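PDB 5BS1: CrRbcX-IIa from Chlamydomonas reinhardtii, which probably acts as a homodimeric, all-helical chaperone that assists the assembly of Rubisco, the carbon-fixing enzyme of photosynthesis. Local coordinates for residues Val19-Leu24 against Phe97-Thr102; Glu70-Val75 against Ala81-Leu86. All coordinates share one frame; numbering follows the deposited sequence.

Contact 1: Val19-Leu24 against Phe97-Thr102; sequences VALRSL and FEWGKT
L21 divides its two methyl groups between the rings of F97 and W99, joining helix 13-38 to the turn before helix 99-121 and its first residue in the all-helical fold of an RbcX subunit. Of segment 19-24, L21 makes the close contacts and L24 only skirts the pair. With CG anti to the carbonyl carbon (chi1 -74°), the fork of L21 faces the aromatic rings. CD1 comes obliquely upon W99 CZ3 at 3.7 Å, while CD2 lies 4.1 Å from F97 CZ. Within 97-102 the two rings pack tightly in a T-shaped (edge-to-face) pair: F97 CD2 stands 3.6 Å above the plane over the centre of the indole, and W99 CD2 lies in the plane of the phenyl ring. W99 NE1 is bonded to L94 O, which helps set the turn of the indole; W99 O accepts a bond from W99 NE1 of the second subunit. The far side of 97-102 is polar and more exposed: E98, at the surface, has its OE1 in a salt bridge with K101 NZ (2.8 Å, syn side), and the same ammonium bridges to D6 of the second subunit. E98 is also the N-cap of helix 99-121 and the centre of an inverse gamma turn. Its O is gripped twice, by T102 N at 3.1 Å and by T102 OG1 at 2.9 Å, the hydroxyl lying 42° out of the carbonyl plane.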
loop_
_atom_site.group_PDB
_atom_site.type_symbol
_atom_site.label_atom_id
_atom_site.label_comp_id
_atom_site.label_asym_id
_atom_site.label_seq_id
_atom_site.Cartn_x
_atom_site.Cartn_y
_atom_site.Cartn_z
ATOM N N VAL A 19 -2.540 1.576 7.212
ATOM C CA VAL A 19 -3.521 0.471 7.374
ATOM C C VAL A 19 -3.355 -0.588 6.287
ATOM O O VAL A 19 -3.408 -1.784 6.540
ATOM C CB VAL A 19 -4.953 1.025 7.463
ATOM C CG1 VAL A 19 -5.947 -0.106 7.522
ATOM C CG2 VAL A 19 -5.053 1.907 8.700
ATOM N N ALA A 20 -3.093 -0.138 5.062
ATOM C CA ALA A 20 -2.820 -1.057 3.959
ATOM C C ALA A 20 -1.572 -1.887 4.257
ATOM O O ALA A 20 -1.537 -3.097 4.004
ATOM C CB ALA A 20 -2.639 -0.283 2.677
ATOM N N LEU A 21 -0.542 -1.245 4.785
ATOM C CA LEU A 21 0.701 -1.962 5.155
ATOM C C LEU A 21 0.412 -2.983 6.253
ATOM O O LEU A 21 0.915 -4.107 6.205
ATOM C CB LEU A 21 1.808 -1.018 5.619
ATOM C CG LEU A 21 2.486 -0.201 4.524
ATOM C CD1 LEU A 21 3.316 0.876 5.154
ATOM C CD2 LEU A 21 3.310 -1.064 3.592
ATOM N N ARG A 22 -0.424 -2.618 7.220
ATOM C CA ARG A 22 -0.771 -3.553 8.284
ATOM C C ARG A 22 -1.399 -4.805 7.716
ATOM O O ARG A 22 -1.100 -5.919 8.167
ATOM C CB ARG A 22 -1.700 -2.869 9.311
ATOM C CG ARG A 22 -0.951 -1.842 10.184
ATOM C CD ARG A 22 -1.606 -1.586 11.529
ATOM N NE ARG A 22 -1.725 -2.879 12.164
ATOM C CZ ARG A 22 -2.832 -3.468 12.592
ATOM N NH1 ARG A 22 -2.748 -4.746 12.956
ATOM N NH2 ARG A 22 -3.979 -2.798 12.726
ATOM N N SER A 23 -2.297 -4.642 6.750
ATOM C CA SER A 23 -2.922 -5.809 6.089
ATOM C C SER A 23 -1.891 -6.609 5.324
ATOM O O SER A 23 -1.864 -7.850 5.361
ATOM C CB SER A 23 -4.053 -5.419 5.141
ATOM O OG SER A 23 -5.169 -4.958 5.857
ATOM N N LEU A 24 -1.007 -5.913 4.615
ATOM C CA LEU A 24 0.091 -6.593 3.916
ATOM C C LEU A 24 0.944 -7.428 4.879
ATOM O O LEU A 24 1.288 -8.580 4.601
ATOM C CB LEU A 24 0.955 -5.578 3.170
ATOM C CG LEU A 24 2.194 -6.140 2.474
ATOM C CD1 LEU A 24 1.821 -7.120 1.378
ATOM C CD2 LEU A 24 3.100 -5.045 1.939
ATOM N N PHE A 97 10.975 -5.337 7.642
ATOM C CA PHE A 97 10.540 -4.628 6.432
ATOM C C PHE A 97 11.476 -3.462 6.161
ATOM O O PHE A 97 11.834 -2.701 7.056
ATOM C CB PHE A 97 9.112 -4.122 6.626
ATOM C CG PHE A 97 8.484 -3.483 5.417
ATOM C CD1 PHE A 97 8.086 -4.245 4.326
ATOM C CD2 PHE A 97 8.212 -2.125 5.390
ATOM C CE1 PHE A 97 7.459 -3.675 3.254
ATOM C CE2 PHE A 97 7.603 -1.551 4.316
ATOM C CZ PHE A 97 7.239 -2.316 3.220
ATOM N N GLU A 98 11.876 -3.340 4.908
ATOM C CA GLU A 98 12.863 -2.311 4.524
ATOM C C GLU A 98 12.133 -1.005 4.173
ATOM O O GLU A 98 11.861 -0.700 3.023
ATOM C CB GLU A 98 13.737 -2.828 3.387
ATOM C CG GLU A 98 14.554 -4.014 3.874
ATOM C CD GLU A 98 15.378 -4.695 2.806
ATOM O OE1 GLU A 98 15.906 -3.986 1.971
ATOM O OE2 GLU A 98 15.546 -5.930 2.846
ATOM N N TRP A 99 11.839 -0.238 5.199
ATOM C CA TRP A 99 11.040 0.975 5.094
ATOM C C TRP A 99 11.662 1.990 4.175
ATOM O O TRP A 99 10.983 2.548 3.320
ATOM C CB TRP A 99 10.876 1.620 6.491
ATOM C CG TRP A 99 10.094 0.772 7.426
ATOM C CD1 TRP A 99 10.593 -0.116 8.349
ATOM C CD2 TRP A 99 8.670 0.719 7.547
ATOM N NE1 TRP A 99 9.561 -0.737 8.997
ATOM C CE2 TRP A 99 8.372 -0.224 8.558
ATOM C CE3 TRP A 99 7.628 1.374 6.911
ATOM C CZ2 TRP A 99 7.071 -0.534 8.918
ATOM C CZ3 TRP A 99 6.310 1.056 7.275
ATOM C CH2 TRP A 99 6.060 0.124 8.273
ATOM N N GLY A 100 12.950 2.261 4.388
ATOM C CA GLY A 100 13.589 3.290 3.590
ATOM C C GLY A 100 13.636 2.933 2.124
ATOM O O GLY A 100 13.352 3.778 1.278
ATOM N N LYS A 101 13.957 1.681 1.828
ATOM C CA LYS A 101 14.021 1.205 0.460
ATOM C C LYS A 101 12.674 1.346 -0.245
ATOM O O LYS A 101 12.602 1.734 -1.406
ATOM C CB LYS A 101 14.484 -0.268 0.453
ATOM C CG LYS A 101 14.500 -0.931 -0.890
ATOM C CD LYS A 101 14.946 -2.384 -0.773
ATOM C CE LYS A 101 16.435 -2.505 -0.590
ATOM N NZ LYS A 101 16.802 -3.954 -0.631
ATOM N N THR A 102 11.598 1.023 0.465
ATOM C CA THR A 102 10.273 1.080 -0.103
ATOM C C THR A 102 9.925 2.487 -0.601
ATOM O O THR A 102 9.454 2.665 -1.731
ATOM C CB THR A 102 9.244 0.604 0.946
ATOM O OG1 THR A 102 9.533 -0.741 1.297
ATOM C CG2 THR A 102 7.818 0.663 0.398
#

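Contact 2: Glu70-Val75 against Ala81-Leu86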
loop_
_atom_site.group_PDB
_atom_site.type_symbol
_atom_site.label_atom_id
_atom_site.label_comp_id
_atom_site.label_asym_id
_atom_site.label_seq_id
_atom_site.Cartn_x
_atom_site.Cartn_y
_atom_site.Cartn_z
ATOM N N GLU A 70 -9.840 -7.999 11.888
ATOM C CA GLU A 70 -11.073 -8.801 11.850
ATOM C C GLU A 70 -10.745 -10.261 11.501
ATOM O O GLU A 70 -11.247 -11.195 12.147
ATOM C CB GLU A 70 -12.059 -8.227 10.830
ATOM C CG GLU A 70 -13.409 -8.935 10.822
ATOM C CD GLU A 70 -14.421 -8.362 9.846
ATOM O OE1 GLU A 70 -14.048 -7.870 8.765
ATOM O OE2 GLU A 70 -15.618 -8.469 10.159
ATOM N N TRP A 71 -9.903 -10.420 10.494
ATOM C CA TRP A 71 -9.377 -11.738 10.113
ATOM C C TRP A 71 -8.667 -12.404 11.292
ATOM O O TRP A 71 -8.892 -13.564 11.598
ATOM C CB TRP A 71 -8.462 -11.580 8.915
ATOM C CG TRP A 71 -7.944 -12.865 8.308
ATOM C CD1 TRP A 71 -8.547 -13.615 7.345
ATOM C CD2 TRP A 71 -6.685 -13.482 8.563
ATOM N NE1 TRP A 71 -7.769 -14.719 7.025
ATOM C CE2 TRP A 71 -6.611 -14.644 7.752
ATOM C CE3 TRP A 71 -5.624 -13.193 9.426
ATOM C CZ2 TRP A 71 -5.514 -15.487 7.759
ATOM C CZ3 TRP A 71 -4.526 -14.032 9.423
ATOM C CH2 TRP A 71 -4.476 -15.159 8.601
HETATM N N MSE A 72 -7.818 -11.650 11.979
HETATM C CA MSE A 72 -7.040 -12.216 13.071
HETATM C C MSE A 72 -7.951 -12.637 14.218
HETATM O O MSE A 72 -7.707 -13.646 14.842
HETATM C CB MSE A 72 -5.992 -11.200 13.545
HETATM C CG MSE A 72 -5.014 -11.821 14.538
HETATM SE SE MSE A 72 -3.912 -13.214 13.717
HETATM C CE MSE A 72 -2.759 -11.963 12.763
ATOM N N ALA A 73 -8.983 -11.861 14.508
ATOM C CA ALA A 73 -9.908 -12.211 15.573
ATOM C C ALA A 73 -10.635 -13.511 15.245
ATOM O O ALA A 73 -10.839 -14.328 16.121
ATOM C CB ALA A 73 -10.917 -11.096 15.757
ATOM N N ALA A 74 -10.959 -13.676 13.972
ATOM C CA ALA A 74 -11.581 -14.928 13.484
ATOM C C ALA A 74 -10.644 -16.111 13.632
ATOM O O ALA A 74 -11.058 -17.195 14.059
ATOM C CB ALA A 74 -12.032 -14.769 12.055
ATOM N N VAL A 75 -9.384 -15.935 13.277
ATOM C CA VAL A 75 -8.411 -16.985 13.484
ATOM C C VAL A 75 -8.311 -17.343 14.975
ATOM O O VAL A 75 -8.300 -18.512 15.340
ATOM C CB VAL A 75 -7.008 -16.622 12.938
ATOM C CG1 VAL A 75 -6.013 -17.716 13.226
ATOM C CG2 VAL A 75 -7.051 -16.357 11.442
ATOM N N ALA A 81 -3.563 -20.659 19.464
ATOM C CA ALA A 81 -2.119 -20.825 19.326
ATOM C C ALA A 81 -1.649 -20.299 17.956
ATOM O O ALA A 81 -0.601 -19.674 17.842
ATOM C CB ALA A 81 -1.735 -22.258 19.485
ATOM N N LEU A 82 -2.435 -20.606 16.937
ATOM C CA LEU A 82 -2.099 -20.144 15.568
ATOM C C LEU A 82 -2.149 -18.603 15.524
ATOM O O LEU A 82 -1.254 -17.981 14.950
ATOM C CB LEU A 82 -3.048 -20.751 14.572
ATOM C CG LEU A 82 -3.028 -20.227 13.131
ATOM C CD1 LEU A 82 -1.654 -20.452 12.529
ATOM C CD2 LEU A 82 -4.145 -20.864 12.315
ATOM N N ALA A 83 -3.205 -18.013 16.091
ATOM C CA ALA A 83 -3.308 -16.551 16.139
ATOM C C ALA A 83 -2.132 -15.920 16.864
ATOM O O ALA A 83 -1.563 -14.940 16.360
ATOM C CB ALA A 83 -4.605 -16.105 16.763
ATOM N N LEU A 84 -1.710 -16.488 18.000
ATOM C CA LEU A 84 -0.538 -15.957 18.699
ATOM C C LEU A 84 0.692 -15.959 17.814
ATOM O O LEU A 84 1.462 -15.006 17.801
ATOM C CB LEU A 84 -0.243 -16.706 19.986
ATOM C CG LEU A 84 -1.229 -16.590 21.139
ATOM C CD1 LEU A 84 -0.693 -17.374 22.320
ATOM C CD2 LEU A 84 -1.522 -15.168 21.540
ATOM N N ARG A 85 0.901 -17.046 17.067
ATOM C CA ARG A 85 2.042 -17.125 16.194
ATOM C C ARG A 85 1.984 -16.100 15.045
ATOM O O ARG A 85 2.983 -15.461 14.745
ATOM C CB ARG A 85 2.174 -18.541 15.619
ATOM C CG ARG A 85 3.341 -18.715 14.671
ATOM C CD ARG A 85 4.680 -18.495 15.337
ATOM N NE ARG A 85 5.771 -18.704 14.387
ATOM C CZ ARG A 85 6.943 -18.092 14.434
ATOM N NH1 ARG A 85 7.228 -17.248 15.420
ATOM N NH2 ARG A 85 7.849 -18.310 13.489
ATOM N N LEU A 86 0.821 -15.961 14.435
ATOM C CA LEU A 86 0.641 -15.007 13.330
ATOM C C LEU A 86 0.872 -13.585 13.853
ATOM O O LEU A 86 1.475 -12.778 13.163
ATOM C CB LEU A 86 -0.745 -15.130 12.748
ATOM C CG LEU A 86 -1.019 -16.396 11.942
ATOM C CD1 LEU A 86 -2.513 -16.582 11.738
ATOM C CD2 LEU A 86 -0.274 -16.361 10.613
#
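The indole of W71 meets L86 obliquely, CD1 of the leucine lying 4.0 Å from W71 CH2 and equally near CZ3, while one face of the ring carries V75 CG2 from its own helix, 3.8 Å above the plane and offset toward the rim. W71 NE1 is bonded to F58 O, which ties the ring to the end of helix 46-59. V75 sends its other methyl across: CG1, anti to the backbone N, touches L82 CD2 at 3.8 Å, A83 CB at 4.1 Å and L86 CD1. Consistent with the small side chain of A83, the backbones come close here, V75 CA and A83 CA being 5.8 Å apart. Selenomethionine M72 packs on the base of L86, at CB; the bend at chi2 (66°) sets SE, and that at chi3 (76°) CE, against L86 CB, with CE at 3.8 Å. No hydrogen bond crosses. M72 also packs on L117 of the second subunit, and L86 on V33 of helix 13-38. With short-segment axes 9.1 Å apart and running at 144°, helices 69-78 and 80-96 form a helical hairpin with a buried seam of apolar side chains.

From the N terminus, helix 13-38 comes first and supplies one half of contact 1; its partner arrives only after helices 46-59, 69-78 and 80-96, so contact 1 closes a long loop of 72 intervening residues. Contact 2 falls wholly within that span and closes a short loop, five residues between its segments, across the one-residue break between helices 69-78 and 80-96. The two therefore nest and do not cross. Helix 80-96 leads directly from contact 2 to the short connection before helix 99-121. The centres lie 20 Å apart and the nearest atoms about 7 Å, without touching. Contact 1 ties the first and last helices together, contact 2 the third and fourth, and both border the second subunit.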